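Local coordinates for protein 6-phosphofructokinase subunit beta (Saccharomyces cerevisiae, PDB 3O8O) that catalyses the ATP-dependent phosphorylation of fructose 6-phosphate to fructose 1,6-bisphosphate, the first committing step of glycolysis, as an allosteric enzyme, at residues R561-D566 against D652-Y657; V587-E592 against K622-S627. All blocks are in the same frame, centred on the assembly; numbering follows the deposited sequence.

Contact 1 (R561-D566 against D652-Y657); sequences RAFVVD and DAKPAY. With FDP (2,6-di-O-phosphono-beta-D-fructofuranose), chain J.
R561 grips D652 side-on in a salt bridge between two neighbouring parallel strands of the C-terminal regulatory domain. Each carboxylate oxygen takes one nitrogen: R561 NE points almost straight at D652 OD2 (3.1 Å), which it meets on the syn side but out of the carboxylate plane, and R561 NH2 reaches the syn lone pair of D652 OD1 at 2.6 Å. R561 CG is anti to its backbone N (chi1 169°), and a bend at chi3 (-72°) turns NE towards D652.

Backbone bonds run in parallel pairing from A562 N to D652 O as far as D566 N to A656 O (2.8 Å). Between them, V564 N donates to K654 O, and A562 O and V564 O accept from K654 N and A656 N.

Packing on the face that carries R561, F563 and V565 is mixed: K654 CG lies over the centre of the R561 guanidinium, K654 CB meets F563 CE2 at 3.6 Å, and A656 CB makes an apolar contact with V565 CG2 at 4.1 Å. Helix 537-558 covers F563 and A656; helix 636-647 lies against A653 and V564 on the other face. Just past the end of strand 652-656, Y657 CD2 lies 3.4 Å from D566 CB, while D566 OD1 is hydrogen-bonded to T628 OG1 and Y657 OH to T637 OG1.

The remaining nitrogen, R561 NH1, makes a weak 2.8 Å hydrogen bond to O5P of the bound fructose 2,6-bisphosphate (FDP), which another protein chain also binds. D652 thus helps to hold the guanidinium's orientation and probably offsets part of the positive charge that R561 and K654 gather beside the phosphate of this allosteric activator.

Contact 2 (V587-E592 against K622-S627); sequences VSYVPE and KLILKS
The Y589 ring has K626 CG at its edge, close to the ring plane, and I624 CG2 at an oblique approach, 3.8 Å from Y589 CE1. One ring face carries V587 CG1, from its own strand, 3.6 Å above the plane and offset toward the rim. These residues belong to the two strands of a beta-alpha-beta unit, 587-589 and 622-627, which run parallel and are connected through helix 597-614.

That helix covers the face bearing V587, Y589 and I624, and its D603 is hydrogen-bonded to Y589 OH. V587 and I624 lie side by side, with V587 CB 3.9 Å from I624 CG1. K626 crosses the tyrosine at about a right angle: its CG, anti to the backbone N (chi1 179°), sits beside Y589 CB, while its NZ leads away to the carbonyls of L634 and T628. Across the sheet, S588 and L625 face helix 574-583.

The backbones alternate as parallel strands do. L625 N donates to V587 O (2.9 Å), Y589 N to L625 O (2.7 Å) and S627 N to Y589 O (2.9 Å); a weak bond from V587 N to L623 O precedes them. The Y589 carbonyl, at the end of strand 587-589, accepts the last of these bonds. Beyond it the chain turns through P591, whose CD rests 3.5 Å from S627 CB and 3.7 Å from S627 OG.

Contacts 1 and 2 make up one four-stranded parallel sheet of the C-terminal regulatory domain, ordered 587-589, 622-627, 561-567, 652-656, and their centres are 11 Å apart. Along the chain both strands of contact 2 fall between the two of contact 1. The central strands 561-567 and 622-627 join the pairs: F563 O lies 2.8 Å from I624 N and V565 N 2.9 Å from I624 O, both probable hydrogen bonds, and V565 packs on L625. Helix 537-558 covers the face shared by F563, A656, L623 and L625. The sheet thereby connects an activator site at contact 1 with P591 and S627, near residues of a second activator site.

Contact 1 (R561-D566 against D652-Y657)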
loop_
_atom_site.group_PDB
_atom_site.type_symbol
_atom_site.label_atom_id
_atom_site.label_comp_id
_atom_site.label_asym_id
_atom_site.label_seq_id
_atom_site.Cartn_x
_atom_site.Cartn_y
_atom_site.Cartn_z
ATOM N N ARG B 561 -12.902 7.405 21.984
ATOM C CA ARG B 561 -11.879 6.987 21.061
ATOM C C ARG B 561 -11.527 5.535 21.236
ATOM O O ARG B 561 -11.478 5.031 22.349
ATOM C CB ARG B 561 -10.623 7.833 21.227
ATOM C CG ARG B 561 -9.456 7.254 20.482
ATOM C CD ARG B 561 -8.377 8.254 20.315
ATOM N NE ARG B 561 -8.723 9.294 19.355
ATOM C CZ ARG B 561 -7.873 10.247 18.978
ATOM N NH1 ARG B 561 -6.651 10.274 19.485
ATOM N NH2 ARG B 561 -8.232 11.161 18.097
ATOM N N ALA B 562 -11.286 4.871 20.116
ATOM C CA ALA B 562 -10.909 3.468 20.116
ATOM C C ALA B 562 -9.616 3.333 19.318
ATOM O O ALA B 562 -9.316 4.153 18.444
ATOM C CB ALA B 562 -12.028 2.600 19.482
ATOM N N PHE B 563 -8.839 2.304 19.641
ATOM C CA PHE B 563 -7.583 2.057 18.945
ATOM C C PHE B 563 -7.636 0.711 18.252
ATOM O O PHE B 563 -8.105 -0.268 18.827
ATOM C CB PHE B 563 -6.396 2.033 19.915
ATOM C CG PHE B 563 -5.764 3.368 20.154
ATOM C CD1 PHE B 563 -6.047 4.097 21.303
ATOM C CD2 PHE B 563 -4.867 3.892 19.238
ATOM C CE1 PHE B 563 -5.438 5.338 21.536
ATOM C CE2 PHE B 563 -4.256 5.115 19.459
ATOM C CZ PHE B 563 -4.538 5.843 20.606
ATOM N N VAL B 564 -7.189 0.667 17.004
ATOM C CA VAL B 564 -7.118 -0.590 16.294
ATOM C C VAL B 564 -5.632 -0.930 16.354
ATOM O O VAL B 564 -4.795 -0.228 15.760
ATOM C CB VAL B 564 -7.547 -0.472 14.848
ATOM C CG1 VAL B 564 -7.360 -1.824 14.142
ATOM C CG2 VAL B 564 -8.973 -0.062 14.785
ATOM N N VAL B 565 -5.326 -1.987 17.110
ATOM C CA VAL B 565 -3.968 -2.433 17.338
ATOM C C VAL B 565 -3.579 -3.599 16.494
ATOM O O VAL B 565 -4.120 -4.690 16.668
ATOM C CB VAL B 565 -3.780 -2.885 18.761
ATOM C CG1 VAL B 565 -2.303 -3.102 19.021
ATOM C CG2 VAL B 565 -4.367 -1.875 19.701
ATOM N N ASP B 566 -2.627 -3.384 15.595
ATOM C CA ASP B 566 -2.134 -4.451 14.732
ATOM C C ASP B 566 -1.427 -5.503 15.608
ATOM O O ASP B 566 -0.536 -5.159 16.362
ATOM C CB ASP B 566 -1.164 -3.853 13.724
ATOM C CG ASP B 566 -0.623 -4.883 12.769
ATOM O OD1 ASP B 566 -1.455 -5.558 12.131
ATOM O OD2 ASP B 566 0.620 -5.012 12.651
ATOM N N ASP B 652 -14.064 8.391 17.311
ATOM C CA ASP B 652 -13.126 8.093 16.239
ATOM C C ASP B 652 -12.211 6.933 16.618
ATOM O O ASP B 652 -12.335 6.348 17.713
ATOM C CB ASP B 652 -12.283 9.305 15.893
ATOM C CG ASP B 652 -11.361 9.689 17.015
ATOM O OD1 ASP B 652 -10.431 10.513 16.818
ATOM O OD2 ASP B 652 -11.579 9.153 18.115
ATOM N N ALA B 653 -11.298 6.593 15.710
ATOM C CA ALA B 653 -10.365 5.509 15.953
ATOM C C ALA B 653 -9.019 5.816 15.349
ATOM O O ALA B 653 -8.938 6.457 14.296
ATOM C CB ALA B 653 -10.883 4.230 15.369
ATOM N N LYS B 654 -7.962 5.354 16.016
ATOM C CA LYS B 654 -6.601 5.556 15.531
ATOM C C LYS B 654 -5.914 4.217 15.435
ATOM O O LYS B 654 -6.298 3.257 16.086
ATOM C CB LYS B 654 -5.785 6.458 16.466
ATOM C CG LYS B 654 -6.257 7.894 16.557
ATOM C CD LYS B 654 -6.532 8.448 15.181
ATOM C CE LYS B 654 -6.777 9.943 15.197
ATOM N NZ LYS B 654 -5.514 10.694 15.325
ATOM N N PRO B 655 -4.882 4.129 14.606
ATOM C CA PRO B 655 -4.191 2.845 14.495
ATOM C C PRO B 655 -3.027 2.743 15.494
ATOM O O PRO B 655 -2.536 3.755 16.024
ATOM C CB PRO B 655 -3.729 2.834 13.033
ATOM C CG PRO B 655 -3.458 4.282 12.782
ATOM C CD PRO B 655 -4.541 5.028 13.495
ATOM N N ALA B 656 -2.604 1.514 15.766
ATOM C CA ALA B 656 -1.496 1.283 16.684
ATOM C C ALA B 656 -0.710 0.100 16.181
ATOM O O ALA B 656 -1.282 -0.965 15.951
ATOM C CB ALA B 656 -2.008 1.013 18.080
ATOM N N TYR B 657 0.590 0.298 15.988
ATOM C CA TYR B 657 1.441 -0.772 15.503
ATOM C C TYR B 657 2.600 -1.095 16.439
ATOM O O TYR B 657 3.733 -0.671 16.202
ATOM C CB TYR B 657 1.983 -0.430 14.118
ATOM C CG TYR B 657 0.956 -0.417 13.022
ATOM C CD1 TYR B 657 0.228 0.724 12.742
ATOM C CD2 TYR B 657 0.744 -1.528 12.237
ATOM C CE1 TYR B 657 -0.701 0.765 11.685
ATOM C CE2 TYR B 657 -0.166 -1.505 11.187
ATOM C CZ TYR B 657 -0.887 -0.353 10.912
ATOM O OH TYR B 657 -1.779 -0.334 9.863
HETATM P P1 FDP J . 1.634 17.012 18.976
HETATM O O1P FDP J . 1.317 18.099 19.929
HETATM O O2P FDP J . 2.920 17.370 18.076
HETATM O O3P FDP J . 0.428 16.750 17.945
HETATM O O1 FDP J . 3.667 13.179 17.541
HETATM C C1 FDP J . 3.506 14.391 18.284
HETATM C C2 FDP J . 2.146 14.379 18.984
HETATM O O2 FDP J . 1.913 15.598 19.699
HETATM C C3 FDP J . 2.039 13.208 19.965
HETATM O O3 FDP J . 2.210 13.677 21.306
HETATM C C4 FDP J . 0.582 12.793 19.783
HETATM O O4 FDP J . 0.448 11.437 20.222
HETATM C C5 FDP J . 0.494 12.917 18.264
HETATM O O5 FDP J . 1.129 14.178 17.993
HETATM C C6 FDP J . -0.938 12.955 17.726
HETATM O O6 FDP J . -1.698 11.808 18.109
HETATM P P2 FDP J . -3.271 11.769 17.768
HETATM O O4P FDP J . -3.510 11.251 16.403
HETATM O O5P FDP J . -3.973 10.864 18.898
HETATM O O6P FDP J . -3.806 13.274 17.976
#

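Contact 2 (V587-E592 against K622-S627)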
loop_
_atom_site.group_PDB
_atom_site.type_symbol
_atom_site.label_atom_id
_atom_site.label_comp_id
_atom_site.label_asym_id
_atom_site.label_seq_id
_atom_site.Cartn_x
_atom_site.Cartn_y
_atom_site.Cartn_z
ATOM N N VAL B 587 -13.296 -5.524 20.944
ATOM C CA VAL B 587 -13.354 -6.325 19.735
ATOM C C VAL B 587 -11.983 -6.911 19.445
ATOM O O VAL B 587 -10.970 -6.359 19.862
ATOM C CB VAL B 587 -13.748 -5.471 18.527
ATOM C CG1 VAL B 587 -14.047 -6.372 17.328
ATOM C CG2 VAL B 587 -14.924 -4.605 18.875
ATOM N N SER B 588 -11.962 -8.042 18.756
ATOM C CA SER B 588 -10.722 -8.664 18.347
ATOM C C SER B 588 -10.973 -9.421 17.019
ATOM O O SER B 588 -11.921 -10.210 16.890
ATOM C CB SER B 588 -10.220 -9.598 19.431
ATOM O OG SER B 588 -10.890 -10.837 19.371
ATOM N N TYR B 589 -10.148 -9.149 16.017
ATOM C CA TYR B 589 -10.301 -9.804 14.733
ATOM C C TYR B 589 -9.137 -10.779 14.530
ATOM O O TYR B 589 -7.980 -10.412 14.759
ATOM C CB TYR B 589 -10.315 -8.757 13.615
ATOM C CG TYR B 589 -11.508 -7.839 13.644
ATOM C CD1 TYR B 589 -11.348 -6.460 13.583
ATOM C CD2 TYR B 589 -12.796 -8.342 13.748
ATOM C CE1 TYR B 589 -12.455 -5.606 13.629
ATOM C CE2 TYR B 589 -13.900 -7.507 13.796
ATOM C CZ TYR B 589 -13.726 -6.141 13.735
ATOM O OH TYR B 589 -14.817 -5.297 13.761
ATOM N N VAL B 590 -9.438 -12.008 14.099
ATOM C CA VAL B 590 -8.405 -13.017 13.890
ATOM C C VAL B 590 -8.372 -13.607 12.503
ATOM O O VAL B 590 -9.367 -13.605 11.800
ATOM C CB VAL B 590 -8.550 -14.128 14.884
ATOM C CG1 VAL B 590 -8.098 -13.621 16.258
ATOM C CG2 VAL B 590 -10.001 -14.606 14.916
ATOM N N PRO B 591 -7.220 -14.157 12.097
ATOM C CA PRO B 591 -7.087 -14.736 10.756
ATOM C C PRO B 591 -8.103 -15.801 10.449
ATOM O O PRO B 591 -8.645 -15.858 9.354
ATOM C CB PRO B 591 -5.663 -15.295 10.746
ATOM C CG PRO B 591 -4.951 -14.508 11.828
ATOM C CD PRO B 591 -6.006 -14.399 12.899
ATOM N N GLU B 592 -8.360 -16.652 11.424
ATOM C CA GLU B 592 -9.297 -17.735 11.221
ATOM C C GLU B 592 -10.730 -17.284 10.937
ATOM O O GLU B 592 -11.494 -18.014 10.326
ATOM C CB GLU B 592 -9.240 -18.660 12.429
ATOM C CG GLU B 592 -7.804 -19.110 12.740
ATOM C CD GLU B 592 -7.160 -18.332 13.888
ATOM O OE1 GLU B 592 -7.562 -17.169 14.112
ATOM O OE2 GLU B 592 -6.245 -18.883 14.557
ATOM N N LYS B 622 -11.654 2.362 24.270
ATOM C CA LYS B 622 -11.901 1.017 23.765
ATOM C C LYS B 622 -10.796 0.527 22.837
ATOM O O LYS B 622 -10.203 1.321 22.106
ATOM C CB LYS B 622 -13.240 0.960 23.011
ATOM C CG LYS B 622 -14.458 1.397 23.789
ATOM N N LEU B 623 -10.546 -0.784 22.854
ATOM C CA LEU B 623 -9.516 -1.391 22.026
ATOM C C LEU B 623 -10.087 -2.439 21.091
ATOM O O LEU B 623 -10.976 -3.212 21.450
ATOM C CB LEU B 623 -8.453 -2.090 22.876
ATOM C CG LEU B 623 -7.615 -1.293 23.852
ATOM C CD1 LEU B 623 -6.625 -2.213 24.509
ATOM C CD2 LEU B 623 -6.882 -0.190 23.106
ATOM N N ILE B 624 -9.547 -2.473 19.888
ATOM C CA ILE B 624 -9.947 -3.446 18.900
ATOM C C ILE B 624 -8.618 -4.066 18.520
ATOM O O ILE B 624 -7.778 -3.391 17.924
ATOM C CB ILE B 624 -10.559 -2.771 17.650
ATOM C CG1 ILE B 624 -11.884 -2.102 17.999
ATOM C CG2 ILE B 624 -10.794 -3.797 16.572
ATOM C CD1 ILE B 624 -12.440 -1.313 16.862
ATOM N N LEU B 625 -8.392 -5.319 18.913
ATOM C CA LEU B 625 -7.143 -5.984 18.559
ATOM C C LEU B 625 -7.381 -6.663 17.242
ATOM O O LEU B 625 -8.380 -7.333 17.043
ATOM C CB LEU B 625 -6.709 -7.012 19.608
ATOM C CG LEU B 625 -6.530 -6.497 21.046
ATOM C CD1 LEU B 625 -5.597 -7.453 21.768
ATOM C CD2 LEU B 625 -5.965 -5.064 21.086
ATOM N N LYS B 626 -6.456 -6.485 16.329
ATOM C CA LYS B 626 -6.632 -7.088 15.044
ATOM C C LYS B 626 -5.372 -7.779 14.552
ATOM O O LYS B 626 -4.366 -7.135 14.279
ATOM C CB LYS B 626 -7.090 -6.003 14.058
ATOM C CG LYS B 626 -7.308 -6.446 12.620
ATOM C CD LYS B 626 -6.132 -6.106 11.780
ATOM C CE LYS B 626 -6.299 -6.587 10.355
ATOM N NZ LYS B 626 -5.141 -6.161 9.487
ATOM N N SER B 627 -5.418 -9.101 14.484
ATOM C CA SER B 627 -4.308 -9.850 13.951
ATOM C C SER B 627 -4.194 -9.338 12.513
ATOM O O SER B 627 -5.211 -9.202 11.826
ATOM C CB SER B 627 -4.638 -11.346 13.912
ATOM O OG SER B 627 -4.458 -11.972 15.180
#